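Local atomic coordinates of polyisoprenyl-teichoic acid--peptidoglycan teichoic acid transferase TagV (Bacillus subtilis, PDB entry 6UF3), a protein that belongs to the LytR-CpsA-Psr family, bacterial cell-envelope proteins built on an alpha/beta fold, and carries the name of a transferase. Residues K38-L43 with S212-K217; G71-T76 with N194-I199; G107-D112 with L168-D173; I129-G134 with L144-M149. All blocks are in the same frame, centred on the assembly; numbering follows the deposited sequence.

Contact 1 (K38-L43 with S212-K217); sequences KTMKML and SGFTSK
K38, just before strand 39-43, and M40 within it run past the loop 212-217, with the CA atoms of K38 and F214 7.8 Å apart. One aromatic ring spans that gap: F214 holds CG anti to its backbone N (chi1 -173°), and the ring reaches the strand. The extended chain of M40 crosses it obliquely. The methyl end comes nearest, M40 CE lying 3.8 Å from F214 CE2, while the base of the chain, M40 CB, still touches F214 CZ at 4.1 Å. The sulfur sits between these two: M40 SD is 4.9 Å from the ring centroid and 51° off the ring normal. On the CD1-CE1 side of the ring, K38 O approaches F214 CE1 to 3.7 Å. The K38 amine itself turns to I210 O. Y211 extends the cluster, its ring edge-to-face with F214 and its hydroxyl bonded to T39 O. The strand begins at a G1 beta bulge, with K38 and T39 set against D34 of strand 25-34. Beside that bulge, a Met-aromatic contact seats the loop leading into strand 220-222, the parallel neighbour of strand 39-44 at the border of the mixed sheet.

Contact 2 (G71-T76 with N194-I199); sequences GGKDET and NVETNI
K73 and E196 carry the whole contact, and charge is the main term. K73 NZ gives a hydrogen bond to E196 OE2 at 3.2 Å, forming a salt bridge between helix 72-84 and strand 196-197. The amine comes from above the carboxylate, 54° out of its plane. Alkyl contact backs the charge. K73 CD rides over the flat face of the carboxylate, 3.9 Å from E196 CD, and K73 CE follows at 3.6 Å from E196 OE2. Beyond CG the lysine is extended up to a bend at chi4 (-51°), which sets NZ above OE2, while E196 reaches out fully extended. Both also lean on strand 90-94, K73 on Y91 and E196 on T93. In fold terms, the bridge joins a helix lying against the mixed sheet to strand 196-197, one of its two edge strands, which pairs antiparallel with strand 90-94. Hydrogen bonds also form within each segment. On the helix, T76 N binds G72 O at 3.0 Å. Past the strand, backbone meets side chain: I199 N reaches T197 OG1 at 3.0 Å in a nearly straight bond (167°), an ST turn. T197 OG1 also meets Y91 O, and the N198 amide is held by Y91 N and D89 O. The salt bridge itself lies at the surface.

Contact 3 (G107-D112 with L168-D173); sequences GGIDVD and LNALID
I109 presses on A170 at the tight heart of this contact, where I109 CG1 and A170 CB stand 3.3 Å apart, closer than ordinary van der Waals contact. The same methyl is met by the strand backbone, with D110 O also 3.3 Å from A170 CB. The small side chain of A170 lets the strand come this near, the axes of strand 109-112 and helix 168-173 closing to 7.9 Å at an angle of 131°. The tight fit is consistent with the chi1 of I109, -147°, off a staggered value. From there its tip goes on to the next residue of the helix, I109 CD1 touching L171 CD2 at 3.7 Å, the two side chains crossing at about a right angle. Strand 109-113 pairs antiparallel with strand 134-138, so a two-stranded sheet packs on one flank of helix 158-177. Another flank, through L168 and I172, touches M42 of the mixed sheet. Toward the D110 side chain the packing slackens. D110 CB is 5.6 Å from A170 CB, and the carboxylate lies farther off and pairs with H137, D110 OD1 accepting from the imidazole. Exposed G107 closes the preceding helix with a Schellman motif, and buried G108 leads into the strand.

Contact 4 (I129-G134 with L144-M149); sequences IYFKKG and LAYARM
F131 is the bump here, a ring pushed from strand 129-131 into the hollow between A145 and Y146 of helix 144-148. Its rim faces one wall of that hollow: A145 CB sits near the ring plane, 4.2 Å from F131 CZ. Its face meets the other wall, for Y146 CD1 lies over the ring at 4.0 Å from F131 CE1. The floor is helix backbone, with F131 CZ 3.8 Å from Y146 N. The two aromatic rings form an oblique pair, their planes at 50° and their centroids 5.7 Å apart. A chi1 of -170° turns the Y146 ring away from its own amide, alongside F131, and Y146 CB touches F131 CE1 at 4.0 Å. Strand 129-131 pairs with strand 117-119 in a small antiparallel sheet, and F117 from that partner strand stacks its own ring on F131. The helix thus meets one face of this two-stranded sheet, its axis crossing the strand at 68°. A second, smaller bump stands two residues earlier in the strand: I129 CD1 comes up to A145 CB at 4.1 Å. The methyl of A145 therefore fills the notch between I129 and F131. M136 and L138, from strand 134-138, also bear on the phenylalanine. The polar end of Y146 runs clear of F131, and its hydroxyl bonds to Q166 OE1 on helix 158-177.

In the fold
From the N terminus, the chain opens contact 1 on strand 39-44, contact 2 on helix 72-84, contact 3 on strand 109-113 and contact 4 on strand 129-131. It then closes them in reverse order: contact 4 at helix 140-148, contact 3 at helix 158-177, contact 2 at strand 196-197 and contact 1 in the loop before strand 220-222. All four loops are therefore nested and none cross. Contacts 1 and 2 both reach the mixed sheet, with centres 23 Å apart. Contact 3 touches contact 1 through S216 N and D173 OD1, so helix 158-177 joins the mixed sheet to the 109-113/134-138 pair, and V111 packing on Y146 carries on to contact 4.

Contact 1 (K38-L43 with S212-K217)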
loop_
_atom_site.group_PDB
_atom_site.type_symbol
_atom_site.label_atom_id
_atom_site.label_comp_id
_atom_site.label_asym_id
_atom_site.label_seq_id
_atom_site.Cartn_x
_atom_site.Cartn_y
_atom_site.Cartn_z
ATOM N N LYS A 38 -19.699 5.572 2.650
ATOM C CA LYS A 38 -18.979 5.521 1.377
ATOM C C LYS A 38 -17.750 6.428 1.386
ATOM O O LYS A 38 -17.505 7.176 0.436
ATOM C CB LYS A 38 -19.904 5.882 0.204
ATOM C CG LYS A 38 -21.039 4.916 -0.015
ATOM C CD LYS A 38 -22.080 5.522 -0.948
ATOM C CE LYS A 38 -22.549 4.534 -2.000
ATOM N NZ LYS A 38 -22.943 3.218 -1.414
ATOM N N THR A 39 -16.956 6.357 2.463
ATOM C CA THR A 39 -15.752 7.180 2.522
ATOM C C THR A 39 -14.512 6.311 2.693
ATOM O O THR A 39 -14.597 5.156 3.124
ATOM C CB THR A 39 -15.812 8.216 3.656
ATOM O OG1 THR A 39 -15.999 7.553 4.912
ATOM C CG2 THR A 39 -16.970 9.198 3.420
ATOM N N MET A 40 -13.363 6.897 2.334
ATOM C CA MET A 40 -12.050 6.258 2.426
ATOM C C MET A 40 -10.980 7.260 2.836
ATOM O O MET A 40 -11.025 8.432 2.466
ATOM C CB MET A 40 -11.583 5.658 1.089
ATOM C CG MET A 40 -12.324 4.450 0.586
ATOM S SD MET A 40 -11.351 3.690 -0.743
ATOM C CE MET A 40 -12.673 2.885 -1.654
ATOM N N LYS A 41 -9.967 6.760 3.550
ATOM C CA LYS A 41 -8.745 7.509 3.810
ATOM C C LYS A 41 -7.562 6.626 3.443
ATOM O O LYS A 41 -7.685 5.398 3.427
ATOM C CB LYS A 41 -8.646 7.957 5.272
ATOM C CG LYS A 41 -9.851 8.773 5.700
ATOM C CD LYS A 41 -9.609 9.562 6.984
ATOM C CE LYS A 41 -10.875 10.253 7.433
ATOM N NZ LYS A 41 -11.328 11.321 6.495
ATOM N N MET A 42 -6.433 7.259 3.109
ATOM C CA MET A 42 -5.261 6.529 2.630
ATOM C C MET A 42 -3.989 7.153 3.181
ATOM O O MET A 42 -3.878 8.375 3.266
ATOM C CB MET A 42 -5.197 6.502 1.085
ATOM C CG MET A 42 -3.995 5.693 0.544
ATOM S SD MET A 42 -3.838 5.655 -1.253
ATOM C CE MET A 42 -5.382 4.864 -1.707
ATOM N N LEU A 43 -3.027 6.297 3.545
ATOM C CA LEU A 43 -1.763 6.734 4.114
ATOM C C LEU A 43 -0.661 5.773 3.677
ATOM O O LEU A 43 -0.775 4.576 3.931
ATOM C CB LEU A 43 -1.885 6.759 5.640
ATOM C CG LEU A 43 -0.679 6.942 6.550
ATOM C CD1 LEU A 43 -0.259 8.407 6.574
ATOM C CD2 LEU A 43 -1.039 6.452 7.929
ATOM N N SER A 212 -19.415 1.682 -5.741
ATOM C CA SER A 212 -19.734 1.923 -7.138
ATOM C C SER A 212 -19.992 3.408 -7.346
ATOM O O SER A 212 -20.800 4.012 -6.639
ATOM C CB SER A 212 -20.959 1.110 -7.554
ATOM O OG SER A 212 -21.304 1.390 -8.898
ATOM N N GLY A 213 -19.280 4.002 -8.301
ATOM C CA GLY A 213 -19.397 5.422 -8.559
ATOM C C GLY A 213 -18.474 6.285 -7.730
ATOM O O GLY A 213 -18.427 7.499 -7.940
ATOM N N PHE A 214 -17.741 5.698 -6.789
ATOM C CA PHE A 214 -16.732 6.421 -6.043
ATOM C C PHE A 214 -15.592 6.817 -6.982
ATOM O O PHE A 214 -15.515 6.376 -8.133
ATOM C CB PHE A 214 -16.259 5.536 -4.890
ATOM C CG PHE A 214 -15.315 6.190 -3.915
ATOM C CD1 PHE A 214 -15.760 7.102 -2.979
ATOM C CD2 PHE A 214 -13.981 5.815 -3.899
ATOM C CE1 PHE A 214 -14.866 7.669 -2.063
ATOM C CE2 PHE A 214 -13.091 6.370 -2.990
ATOM C CZ PHE A 214 -13.534 7.286 -2.071
ATOM N N THR A 215 -14.696 7.665 -6.485
ATOM C CA THR A 215 -13.574 8.114 -7.293
ATOM C C THR A 215 -12.427 8.462 -6.355
ATOM O O THR A 215 -12.657 8.950 -5.243
ATOM C CB THR A 215 -13.968 9.308 -8.175
ATOM O OG1 THR A 215 -12.941 9.563 -9.140
ATOM C CG2 THR A 215 -14.206 10.558 -7.333
ATOM N N SER A 216 -11.193 8.178 -6.794
ATOM C CA SER A 216 -10.055 8.300 -5.895
ATOM C C SER A 216 -9.801 9.737 -5.466
ATOM O O SER A 216 -9.153 9.948 -4.429
ATOM C CB SER A 216 -8.793 7.705 -6.537
ATOM O OG SER A 216 -8.361 8.457 -7.652
ATOM N N LYS A 217 -10.295 10.726 -6.219
ATOM C CA LYS A 217 -10.169 12.107 -5.762
ATOM C C LYS A 217 -10.832 12.302 -4.403
ATOM O O LYS A 217 -10.401 13.154 -3.619
ATOM C CB LYS A 217 -10.762 13.074 -6.789
ATOM C CG LYS A 217 -10.660 14.550 -6.385
ATOM C CD LYS A 217 -11.015 15.482 -7.525
ATOM C CE LYS A 217 -11.191 16.918 -7.030
ATOM N NZ LYS A 217 -10.195 17.238 -5.959
#

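Contact 2 (G71-T76 with N194-I199)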
loop_
_atom_site.group_PDB
_atom_site.type_symbol
_atom_site.label_atom_id
_atom_site.label_comp_id
_atom_site.label_asym_id
_atom_site.label_seq_id
_atom_site.Cartn_x
_atom_site.Cartn_y
_atom_site.Cartn_z
ATOM N N GLY A 71 9.664 -11.715 10.896
ATOM C CA GLY A 71 8.403 -12.248 11.374
ATOM C C GLY A 71 7.295 -12.286 10.336
ATOM O O GLY A 71 6.185 -12.745 10.620
ATOM N N GLY A 72 7.572 -11.796 9.135
ATOM C CA GLY A 72 6.623 -11.930 8.040
ATOM C C GLY A 72 5.457 -10.957 8.101
ATOM O O GLY A 72 5.499 -9.904 8.758
ATOM N N LYS A 73 4.384 -11.325 7.390
ATOM C CA LYS A 73 3.237 -10.426 7.316
ATOM C C LYS A 73 2.628 -10.173 8.688
ATOM O O LYS A 73 2.134 -9.069 8.940
ATOM C CB LYS A 73 2.177 -10.968 6.355
ATOM C CG LYS A 73 1.455 -12.210 6.844
ATOM C CD LYS A 73 0.259 -12.545 5.970
ATOM C CE LYS A 73 -0.342 -13.879 6.363
ATOM N NZ LYS A 73 0.691 -14.965 6.426
ATOM N N ASP A 74 2.647 -11.169 9.582
ATOM C CA ASP A 74 2.107 -10.963 10.925
ATOM C C ASP A 74 2.888 -9.885 11.668
ATOM O O ASP A 74 2.302 -9.031 12.353
ATOM C CB ASP A 74 2.144 -12.271 11.725
ATOM C CG ASP A 74 1.177 -13.327 11.205
ATOM O OD1 ASP A 74 0.344 -13.026 10.318
ATOM O OD2 ASP A 74 1.252 -14.472 11.703
ATOM N N GLU A 75 4.218 -9.913 11.553
ATOM C CA GLU A 75 5.029 -8.892 12.215
ATOM C C GLU A 75 4.813 -7.522 11.583
ATOM O O GLU A 75 4.709 -6.516 12.295
ATOM C CB GLU A 75 6.504 -9.309 12.196
ATOM C CG GLU A 75 7.453 -8.353 12.885
ATOM C CD GLU A 75 7.224 -8.227 14.384
ATOM O OE1 GLU A 75 6.643 -9.134 14.996
ATOM O OE2 GLU A 75 7.636 -7.200 14.961
ATOM N N THR A 76 4.696 -7.459 10.250
ATOM C CA THR A 76 4.433 -6.166 9.619
ATOM C C THR A 76 3.080 -5.605 10.045
ATOM O O THR A 76 2.967 -4.421 10.384
ATOM C CB THR A 76 4.483 -6.294 8.093
ATOM O OG1 THR A 76 5.800 -6.673 7.700
ATOM C CG2 THR A 76 4.174 -4.959 7.453
ATOM N N ASN A 194 -3.224 -14.524 -7.266
ATOM C CA ASN A 194 -1.800 -14.523 -6.948
ATOM C C ASN A 194 -1.432 -13.425 -5.948
ATOM O O ASN A 194 -0.309 -12.917 -5.954
ATOM C CB ASN A 194 -0.972 -14.427 -8.232
ATOM C CG ASN A 194 -1.034 -15.715 -9.067
ATOM O OD1 ASN A 194 -0.755 -16.810 -8.568
ATOM N ND2 ASN A 194 -1.412 -15.583 -10.338
ATOM N N VAL A 195 -2.367 -13.065 -5.071
ATOM C CA VAL A 195 -2.092 -12.194 -3.938
ATOM C C VAL A 195 -2.400 -12.969 -2.665
ATOM O O VAL A 195 -3.288 -13.829 -2.636
ATOM C CB VAL A 195 -2.902 -10.875 -3.991
ATOM C CG1 VAL A 195 -2.901 -10.314 -5.398
ATOM C CG2 VAL A 195 -4.330 -11.090 -3.520
ATOM N N GLU A 196 -1.646 -12.672 -1.614
ATOM C CA GLU A 196 -1.912 -13.221 -0.294
ATOM C C GLU A 196 -2.871 -12.274 0.422
ATOM O O GLU A 196 -2.580 -11.080 0.546
ATOM C CB GLU A 196 -0.611 -13.383 0.486
ATOM C CG GLU A 196 -0.719 -14.267 1.699
ATOM C CD GLU A 196 0.584 -14.334 2.465
ATOM O OE1 GLU A 196 1.423 -13.425 2.293
ATOM O OE2 GLU A 196 0.767 -15.297 3.234
ATOM N N THR A 197 -4.012 -12.792 0.878
ATOM C CA THR A 197 -5.017 -11.897 1.451
ATOM C C THR A 197 -6.033 -12.679 2.273
ATOM O O THR A 197 -6.273 -13.866 2.030
ATOM C CB THR A 197 -5.745 -11.111 0.358
ATOM O OG1 THR A 197 -6.621 -10.138 0.952
ATOM C CG2 THR A 197 -6.567 -12.057 -0.528
ATOM N N ASN A 198 -6.635 -11.987 3.244
ATOM C CA ASN A 198 -7.784 -12.502 3.974
ATOM C C ASN A 198 -9.078 -11.802 3.572
ATOM O O ASN A 198 -10.078 -11.912 4.286
ATOM C CB ASN A 198 -7.571 -12.397 5.487
ATOM C CG ASN A 198 -7.564 -10.966 5.988
ATOM O OD1 ASN A 198 -7.235 -10.032 5.257
ATOM N ND2 ASN A 198 -7.900 -10.789 7.263
ATOM N N ILE A 199 -9.073 -11.092 2.447
ATOM C CA ILE A 199 -10.292 -10.562 1.847
ATOM C C ILE A 199 -10.870 -11.652 0.962
ATOM O O ILE A 199 -10.173 -12.178 0.092
ATOM C CB ILE A 199 -10.013 -9.294 1.031
ATOM C CG1 ILE A 199 -9.369 -8.226 1.917
ATOM C CG2 ILE A 199 -11.314 -8.779 0.382
ATOM C CD1 ILE A 199 -9.022 -6.952 1.135
#

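Contact 3 (G107-D112 with L168-D173)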
loop_
_atom_site.group_PDB
_atom_site.type_symbol
_atom_site.label_atom_id
_atom_site.label_comp_id
_atom_site.label_asym_id
_atom_site.label_seq_id
_atom_site.Cartn_x
_atom_site.Cartn_y
_atom_site.Cartn_z
ATOM N N GLY A 107 -6.269 -5.569 -17.363
ATOM C CA GLY A 107 -6.045 -4.970 -18.666
ATOM C C GLY A 107 -5.206 -3.713 -18.665
ATOM O O GLY A 107 -5.385 -2.856 -19.539
ATOM N N GLY A 108 -4.283 -3.579 -17.713
ATOM C CA GLY A 108 -3.454 -2.396 -17.609
ATOM C C GLY A 108 -4.091 -1.325 -16.742
ATOM O O GLY A 108 -5.249 -1.412 -16.326
ATOM N N ILE A 109 -3.315 -0.268 -16.481
ATOM C CA ILE A 109 -3.725 0.769 -15.547
ATOM C C ILE A 109 -3.357 2.143 -16.100
ATOM O O ILE A 109 -2.340 2.312 -16.775
ATOM C CB ILE A 109 -3.085 0.507 -14.158
ATOM C CG1 ILE A 109 -4.007 0.975 -13.049
ATOM C CG2 ILE A 109 -1.666 1.086 -14.051
ATOM C CD1 ILE A 109 -5.345 0.289 -13.047
ATOM N N ASP A 110 -4.191 3.137 -15.814
ATOM C CA ASP A 110 -3.964 4.487 -16.313
ATOM C C ASP A 110 -3.339 5.347 -15.223
ATOM O O ASP A 110 -3.863 5.420 -14.109
ATOM C CB ASP A 110 -5.276 5.093 -16.800
ATOM C CG ASP A 110 -5.860 4.309 -17.961
ATOM O OD1 ASP A 110 -5.400 4.516 -19.097
ATOM O OD2 ASP A 110 -6.731 3.444 -17.724
ATOM N N VAL A 111 -2.206 5.981 -15.539
ATOM C CA VAL A 111 -1.532 6.864 -14.591
ATOM C C VAL A 111 -1.083 8.133 -15.302
ATOM O O VAL A 111 -0.844 8.157 -16.511
ATOM C CB VAL A 111 -0.313 6.208 -13.896
ATOM C CG1 VAL A 111 -0.735 5.021 -13.019
ATOM C CG2 VAL A 111 0.737 5.796 -14.920
ATOM N N ASP A 112 -0.949 9.198 -14.517
ATOM C CA ASP A 112 -0.446 10.483 -14.998
ATOM C C ASP A 112 1.046 10.553 -14.677
ATOM O O ASP A 112 1.435 10.847 -13.544
ATOM C CB ASP A 112 -1.218 11.634 -14.362
ATOM C CG ASP A 112 -1.015 12.947 -15.094
ATOM O OD1 ASP A 112 -0.276 12.964 -16.102
ATOM O OD2 ASP A 112 -1.599 13.962 -14.660
ATOM N N LEU A 168 -2.405 2.500 -6.776
ATOM C CA LEU A 168 -3.544 2.028 -5.992
ATOM C C LEU A 168 -4.794 2.861 -6.269
ATOM O O LEU A 168 -5.901 2.321 -6.349
ATOM C CB LEU A 168 -3.211 2.044 -4.501
ATOM C CG LEU A 168 -4.270 1.514 -3.533
ATOM C CD1 LEU A 168 -4.681 0.090 -3.867
ATOM C CD2 LEU A 168 -3.693 1.593 -2.099
ATOM N N ASN A 169 -4.633 4.177 -6.417
ATOM C CA ASN A 169 -5.765 5.027 -6.775
ATOM C C ASN A 169 -6.349 4.612 -8.115
ATOM O O ASN A 169 -7.575 4.600 -8.291
ATOM C CB ASN A 169 -5.341 6.499 -6.835
ATOM C CG ASN A 169 -5.170 7.125 -5.451
ATOM O OD1 ASN A 169 -5.677 6.613 -4.458
ATOM N ND2 ASN A 169 -4.455 8.236 -5.394
ATOM N N ALA A 170 -5.485 4.274 -9.078
ATOM C CA ALA A 170 -5.986 3.871 -10.391
ATOM C C ALA A 170 -6.767 2.566 -10.309
ATOM O O ALA A 170 -7.796 2.400 -10.981
ATOM C CB ALA A 170 -4.821 3.751 -11.374
ATOM N N LEU A 171 -6.291 1.626 -9.490
ATOM C CA LEU A 171 -7.041 0.387 -9.280
ATOM C C LEU A 171 -8.393 0.660 -8.626
ATOM O O LEU A 171 -9.410 0.067 -9.005
ATOM C CB LEU A 171 -6.212 -0.584 -8.427
ATOM C CG LEU A 171 -5.018 -1.202 -9.164
ATOM C CD1 LEU A 171 -4.030 -1.873 -8.209
ATOM C CD2 LEU A 171 -5.482 -2.185 -10.245
ATOM N N ILE A 172 -8.417 1.539 -7.616
ATOM C CA ILE A 172 -9.678 1.901 -6.974
ATOM C C ILE A 172 -10.637 2.511 -7.986
ATOM O O ILE A 172 -11.834 2.209 -7.990
ATOM C CB ILE A 172 -9.419 2.860 -5.794
ATOM C CG1 ILE A 172 -8.702 2.123 -4.662
ATOM C CG2 ILE A 172 -10.729 3.477 -5.304
ATOM C CD1 ILE A 172 -8.141 3.021 -3.579
ATOM N N ASP A 173 -10.130 3.394 -8.848
ATOM C CA ASP A 173 -10.989 4.030 -9.841
ATOM C C ASP A 173 -11.525 3.010 -10.828
ATOM O O ASP A 173 -12.702 3.064 -11.214
ATOM C CB ASP A 173 -10.223 5.138 -10.570
ATOM C CG ASP A 173 -10.029 6.361 -9.700
ATOM O OD1 ASP A 173 -10.853 6.528 -8.787
ATOM O OD2 ASP A 173 -9.068 7.131 -9.914
#

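Contact 4 (I129-G134 with L144-M149)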
loop_
_atom_site.group_PDB
_atom_site.type_symbol
_atom_site.label_atom_id
_atom_site.label_comp_id
_atom_site.label_asym_id
_atom_site.label_seq_id
_atom_site.Cartn_x
_atom_site.Cartn_y
_atom_site.Cartn_z
ATOM N N ILE A 129 12.232 0.512 -21.026
ATOM C CA ILE A 129 10.837 0.928 -20.931
ATOM C C ILE A 129 10.809 2.443 -20.781
ATOM O O ILE A 129 11.312 2.980 -19.785
ATOM C CB ILE A 129 10.117 0.252 -19.753
ATOM C CG1 ILE A 129 10.109 -1.267 -19.928
ATOM C CG2 ILE A 129 8.697 0.780 -19.624
ATOM C CD1 ILE A 129 9.465 -2.006 -18.778
ATOM N N TYR A 130 10.211 3.124 -21.755
ATOM C CA TYR A 130 10.182 4.582 -21.799
ATOM C C TYR A 130 8.828 5.097 -21.322
ATOM O O TYR A 130 7.782 4.592 -21.742
ATOM C CB TYR A 130 10.475 5.084 -23.215
ATOM C CG TYR A 130 11.787 4.575 -23.775
ATOM C CD1 TYR A 130 11.813 3.592 -24.755
ATOM C CD2 TYR A 130 12.998 5.080 -23.323
ATOM C CE1 TYR A 130 13.010 3.122 -25.267
ATOM C CE2 TYR A 130 14.199 4.614 -23.824
ATOM C CZ TYR A 130 14.201 3.637 -24.798
ATOM O OH TYR A 130 15.393 3.172 -25.306
ATOM N N PHE A 131 8.856 6.102 -20.450
ATOM C CA PHE A 131 7.669 6.763 -19.930
ATOM C C PHE A 131 7.724 8.229 -20.329
ATOM O O PHE A 131 8.734 8.905 -20.088
ATOM C CB PHE A 131 7.579 6.653 -18.403
ATOM C CG PHE A 131 7.570 5.238 -17.878
ATOM C CD1 PHE A 131 6.374 4.569 -17.682
ATOM C CD2 PHE A 131 8.754 4.591 -17.554
ATOM C CE1 PHE A 131 6.353 3.274 -17.187
ATOM C CE2 PHE A 131 8.744 3.295 -17.059
ATOM C CZ PHE A 131 7.542 2.635 -16.873
ATOM N N LYS A 132 6.639 8.717 -20.926
ATOM C CA LYS A 132 6.517 10.106 -21.340
ATOM C C LYS A 132 5.545 10.827 -20.417
ATOM O O LYS A 132 4.497 10.282 -20.059
ATOM C CB LYS A 132 6.044 10.207 -22.793
ATOM N N LYS A 133 5.903 12.049 -20.029
ATOM C CA LYS A 133 5.074 12.840 -19.127
ATOM C C LYS A 133 3.656 12.966 -19.670
ATOM O O LYS A 133 3.456 13.229 -20.858
ATOM C CB LYS A 133 5.693 14.227 -18.938
ATOM C CG LYS A 133 4.843 15.198 -18.143
ATOM C CD LYS A 133 5.624 16.471 -17.844
ATOM C CE LYS A 133 4.699 17.645 -17.598
ATOM N NZ LYS A 133 3.839 17.425 -16.404
ATOM N N GLY A 134 2.676 12.779 -18.803
ATOM C CA GLY A 134 1.287 12.799 -19.209
ATOM C C GLY A 134 0.643 11.436 -19.042
ATOM O O GLY A 134 1.187 10.525 -18.414
ATOM N N LEU A 144 5.122 -2.218 -12.974
ATOM C CA LEU A 144 6.152 -2.587 -12.002
ATOM C C LEU A 144 7.363 -1.674 -12.121
ATOM O O LEU A 144 7.875 -1.170 -11.110
ATOM C CB LEU A 144 6.565 -4.046 -12.197
ATOM C CG LEU A 144 7.625 -4.542 -11.204
ATOM C CD1 LEU A 144 7.052 -4.476 -9.799
ATOM C CD2 LEU A 144 8.110 -5.951 -11.531
ATOM N N ALA A 145 7.847 -1.457 -13.351
ATOM C CA ALA A 145 8.991 -0.566 -13.532
ATOM C C ALA A 145 8.668 0.844 -13.052
ATOM O O ALA A 145 9.522 1.524 -12.471
ATOM C CB ALA A 145 9.434 -0.549 -14.997
ATOM N N TYR A 146 7.436 1.299 -13.299
ATOM C CA TYR A 146 6.985 2.596 -12.807
ATOM C C TYR A 146 7.049 2.659 -11.285
ATOM O O TYR A 146 7.510 3.657 -10.715
ATOM C CB TYR A 146 5.558 2.847 -13.304
ATOM C CG TYR A 146 5.023 4.241 -13.072
ATOM C CD1 TYR A 146 5.463 5.307 -13.840
ATOM C CD2 TYR A 146 4.064 4.484 -12.089
ATOM C CE1 TYR A 146 4.964 6.581 -13.644
ATOM C CE2 TYR A 146 3.560 5.760 -11.879
ATOM C CZ TYR A 146 4.016 6.802 -12.662
ATOM O OH TYR A 146 3.534 8.073 -12.474
ATOM N N ALA A 147 6.596 1.594 -10.614
ATOM C CA ALA A 147 6.584 1.571 -9.153
ATOM C C ALA A 147 7.985 1.497 -8.575
ATOM O O ALA A 147 8.220 2.000 -7.470
ATOM C CB ALA A 147 5.764 0.386 -8.644
ATOM N N ARG A 148 8.925 0.887 -9.300
ATOM C CA ARG A 148 10.254 0.621 -8.757
ATOM C C ARG A 148 11.257 1.740 -9.005
ATOM O O ARG A 148 12.293 1.774 -8.328
ATOM C CB ARG A 148 10.816 -0.679 -9.342
ATOM C CG ARG A 148 10.117 -1.934 -8.855
ATOM C CD ARG A 148 10.643 -3.168 -9.573
ATOM N NE ARG A 148 11.989 -3.541 -9.134
ATOM C CZ ARG A 148 12.801 -4.335 -9.823
ATOM N NH1 ARG A 148 12.409 -4.836 -10.990
ATOM N NH2 ARG A 148 14.006 -4.621 -9.350
ATOM N N MET A 149 10.985 2.645 -9.945
ATOM C CA MET A 149 11.975 3.646 -10.325
ATOM C C MET A 149 12.405 4.478 -9.122
ATOM O O MET A 149 11.580 4.866 -8.290
ATOM C CB MET A 149 11.421 4.559 -11.417
ATOM C CG MET A 149 12.445 5.537 -11.972
ATOM S SD MET A 149 12.473 7.115 -11.098
ATOM C CE MET A 149 11.008 7.892 -11.782
#